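Ricin B-related lectin (Polyporus squamosus, PDB 5MUA) binds galactose through its beta-trefoil lectin domain and carries a calcium-dependent, papain-like protease domain that takes up the inhibitor E-64. Local coordinates at residues K148-G153 with D176-V181. Residues are numbered along the deposited sequence; the frame is centred on the assembly and turned at random.
With CA (calcium ion), chain E; CA (calcium ion), chain D.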
ATOM      1  N   LYS B 148      17.608 -21.861   4.785  1.00 14.34           N
ATOM      2  CA  LYS B 148      17.033 -20.635   5.361  1.00 13.73           C
ATOM      3  C   LYS B 148      16.420 -19.833   4.250  1.00 13.36           C
ATOM      4  O   LYS B 148      17.025 -19.654   3.215  1.00 12.87           O
ATOM      5  CB  LYS B 148      18.087 -19.791   6.040  1.00 14.83           C
ATOM      6  CG  LYS B 148      17.452 -18.688   6.894  1.00 16.08           C
ATOM      7  CD  LYS B 148      18.487 -17.938   7.720  1.00 18.12           C
ATOM      8  CE  LYS B 148      19.463 -17.148   6.820  1.00 18.36           C
ATOM      9  NZ  LYS B 148      20.435 -16.404   7.667  1.00 20.52           N
ATOM     10  N   LEU B 149      15.197 -19.392   4.463  1.00 13.72           N
ATOM     11  CA  LEU B 149      14.438 -18.619   3.485  1.00 13.02           C
ATOM     12  C   LEU B 149      14.125 -17.242   4.021  1.00 12.70           C
ATOM     13  O   LEU B 149      13.382 -16.485   3.364  1.00 13.31           O
ATOM     14  CB  LEU B 149      13.153 -19.370   3.188  1.00 13.05           C
ATOM     15  CG  LEU B 149      13.394 -20.814   2.757  1.00 14.72           C
ATOM     16  CD1 LEU B 149      12.077 -21.489   2.574  1.00 16.19           C
ATOM     17  CD2 LEU B 149      14.178 -20.939   1.455  1.00 14.81           C
ATOM     18  N   SER B 150      14.568 -16.914   5.227  1.00 13.06           N
ATOM     19  CA  SER B 150      14.279 -15.641   5.903  1.00 13.61           C
ATOM     20  C   SER B 150      15.532 -14.787   6.085  1.00 12.29           C
ATOM     21  O   SER B 150      16.656 -15.282   5.976  1.00 13.20           O
ATOM     22  CB  SER B 150      13.692 -15.884   7.317  1.00 15.06           C
ATOM     23  OG  SER B 150      14.501 -16.771   8.038  1.00 13.74           O
ATOM     24  N   GLN B 151      15.304 -13.486   6.317  1.00 12.06           N
ATOM     25  CA  GLN B 151      16.294 -12.516   6.667  1.00 13.20           C
ATOM     26  C   GLN B 151      15.742 -11.675   7.783  1.00 13.20           C
ATOM     27  O   GLN B 151      14.557 -11.418   7.807  1.00 12.87           O
ATOM     28  CB  GLN B 151      16.623 -11.621   5.485  1.00 13.73           C
ATOM     29  CG  GLN B 151      17.294 -12.333   4.383  1.00 14.40           C
ATOM     30  CD  GLN B 151      18.761 -12.598   4.703  1.00 14.25           C
ATOM     31  OE1 GLN B 151      19.615 -11.737   4.488  1.00 15.03           O
ATOM     32  NE2 GLN B 151      19.052 -13.764   5.272  1.00 14.10           N
ATOM     33  N   THR B 152      16.594 -11.315   8.723  1.00 13.06           N
ATOM     34  CA  THR B 152      16.221 -10.313   9.716  1.00 14.94           C
ATOM     35  C   THR B 152      16.160  -8.918   9.128  1.00 15.02           C
ATOM     36  O   THR B 152      16.657  -8.643   8.028  1.00 14.04           O
ATOM     37  CB  THR B 152      17.140 -10.301  10.944  1.00 14.75           C
ATOM     38  OG1 THR B 152      18.413  -9.780  10.581  1.00 15.18           O
ATOM     39  CG2 THR B 152      17.294 -11.739  11.531  1.00 17.22           C
ATOM     40  N   GLY B 153      15.448  -8.052   9.839  1.00 15.73           N
ATOM     41  CA  GLY B 153      15.448  -6.627   9.477  1.00 15.90           C
ATOM     42  C   GLY B 153      16.869  -6.139   9.349  1.00 15.29           C
ATOM     43  O   GLY B 153      17.206  -5.508   8.344  1.00 15.99           O
ATOM     44  N   ASP B 176       9.583  -4.373  10.140  1.00 12.65           N
ATOM     45  CA  ASP B 176       9.431  -5.635  10.836  1.00 12.71           C
ATOM     46  C   ASP B 176      10.792  -6.218  11.177  1.00 13.25           C
ATOM     47  O   ASP B 176      11.807  -5.691  10.787  1.00 13.11           O
ATOM     48  CB  ASP B 176       8.612  -6.597  10.000  1.00 11.57           C
ATOM     49  CG  ASP B 176       7.167  -6.062   9.757  1.00 12.14           C
ATOM     50  OD1 ASP B 176       6.431  -5.893  10.750  1.00 11.54           O
ATOM     51  OD2 ASP B 176       6.811  -5.825   8.590  1.00 13.28           O
ATOM     52  N   GLY B 177      10.761  -7.267  11.963  1.00 13.47           N
ATOM     53  CA  GLY B 177      11.984  -7.921  12.437  1.00 13.53           C
ATOM     54  C   GLY B 177      12.475  -9.129  11.660  1.00 13.62           C
ATOM     55  O   GLY B 177      13.682  -9.374  11.632  1.00 14.81           O
ATOM     56  N   LEU B 178      11.559  -9.938  11.129  1.00 13.74           N
ATOM     57  CA  LEU B 178      11.901 -11.185  10.484  1.00 13.39           C
ATOM     58  C   LEU B 178      11.121 -11.239   9.207  1.00 13.46           C
ATOM     59  O   LEU B 178       9.895 -11.071   9.219  1.00 12.51           O
ATOM     60  CB  LEU B 178      11.492 -12.376  11.356  1.00 14.81           C
ATOM     61  CG  LEU B 178      11.835 -13.752  10.745  1.00 14.92           C
ATOM     62  CD1 LEU B 178      13.351 -13.933  10.586  1.00 15.33           C
ATOM     63  CD2 LEU B 178      11.190 -14.907  11.555  1.00 16.37           C
ATOM     64  N   TYR B 179      11.842 -11.395   8.113  1.00 11.34           N
ATOM     65  CA  TYR B 179      11.212 -11.403   6.791  1.00 12.28           C
ATOM     66  C   TYR B 179      11.304 -12.757   6.081  1.00 12.63           C
ATOM     67  O   TYR B 179      12.398 -13.325   5.990  1.00 13.08           O
ATOM     68  CB  TYR B 179      11.887 -10.367   5.908  1.00 12.13           C
ATOM     69  CG  TYR B 179      11.594  -8.976   6.310  1.00 12.33           C
ATOM     70  CD1 TYR B 179      10.463  -8.353   5.885  1.00 12.81           C
ATOM     71  CD2 TYR B 179      12.416  -8.302   7.263  1.00 13.06           C
ATOM     72  CE1 TYR B 179      10.156  -7.051   6.279  1.00 11.59           C
ATOM     73  CE2 TYR B 179      12.154  -6.978   7.610  1.00 13.60           C
ATOM     74  CZ  TYR B 179      11.002  -6.365   7.113  1.00 13.72           C
ATOM     75  OH  TYR B 179      10.703  -5.087   7.480  1.00 11.95           O
ATOM     76  N   LEU B 180      10.207 -13.181   5.467  1.00 11.96           N
ATOM     77  CA  LEU B 180      10.224 -14.237   4.433  1.00 11.63           C
ATOM     78  C   LEU B 180      10.638 -13.628   3.107  1.00 13.16           C
ATOM     79  O   LEU B 180      10.138 -12.573   2.692  1.00 12.15           O
ATOM     80  CB  LEU B 180       8.900 -14.945   4.267  1.00 12.15           C
ATOM     81  CG  LEU B 180       8.781 -15.980   3.125  1.00 12.34           C
ATOM     82  CD1 LEU B 180       9.771 -17.116   3.471  1.00 13.55           C
ATOM     83  CD2 LEU B 180       7.344 -16.515   3.102  1.00 13.47           C
ATOM     84  N   VAL B 181      11.575 -14.280   2.466  1.00 11.99           N
ATOM     85  CA  VAL B 181      12.034 -13.864   1.137  1.00 13.80           C
ATOM     86  C   VAL B 181      11.210 -14.698   0.163  1.00 12.94           C
ATOM     87  O   VAL B 181      11.267 -15.932   0.145  1.00 14.05           O
ATOM     88  CB  VAL B 181      13.555 -14.136   0.939  1.00 13.36           C
ATOM     89  CG1 VAL B 181      13.995 -13.913  -0.505  1.00 12.69           C
ATOM     90  CG2 VAL B 181      14.403 -13.310   1.887  1.00 13.91           C
TER
HETATM   91 CA    CA E 303       6.042  -4.082  12.152  1.00 14.96          CA
HETATM   92 CA    CA D 302       4.370  -5.748   9.119  1.00 10.90          CA
HETATM   93  O   HOH W   1       4.482  -6.360   6.843  1.00 11.56           O
HETATM   94  O   HOH W   2       7.410  -5.064  13.881  1.00 16.11           O
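Y179 and Q151 face each other as an antiparallel hydrogen-bonded pair, with Y179 N giving a straight, short bond of 2.7 Å to Q151 O, nearly along the C=O axis, and Q151 N returning one to Y179 O. With CG anti to its carbonyl carbon (chi1 -70°), the Y179 ring turns its CD2-CE2 edge to the start of helix 153-162, and CE2 lies 3.8 Å from G153 CA. There the strand pairing runs out: G153 N reaches G177 O at 2.8 Å from well above the carbonyl plane, while T152 caps the helix through OG1 to N155 N. In Q151, chi1 (-67°) sets CG alongside V181 CG2, and the bend at chi2 (-76°) brings NE2 back to a lone pair of S150 O in a 2.9 Å hydrogen bond. On the face carrying S150, T152, L178 and L180, the L178 CD1 methyl packs against S150 CB at 3.8 Å, whereas S150 OG is hydrogen-bonded to I8 N. Strand 144-152, the last of the beta-trefoil, thus pairs with strand 178-180 of the papain-like domain, whose other edge pairs in parallel with strand 233-243, so backbone pairing carries across the domain junction. Beyond the ring, Y179 OH accepts a bent hydrogen bond from D176 N at 3.0 Å, tying the aromatic side chain to the calcium-binding residue. D176 OD1 and OD2 together hold the chain D calcium, OD2 at 2.5 Å from it, while OD1 also binds the chain E calcium; E204, D207, D209 and D210 of the second subunit supply further ligands.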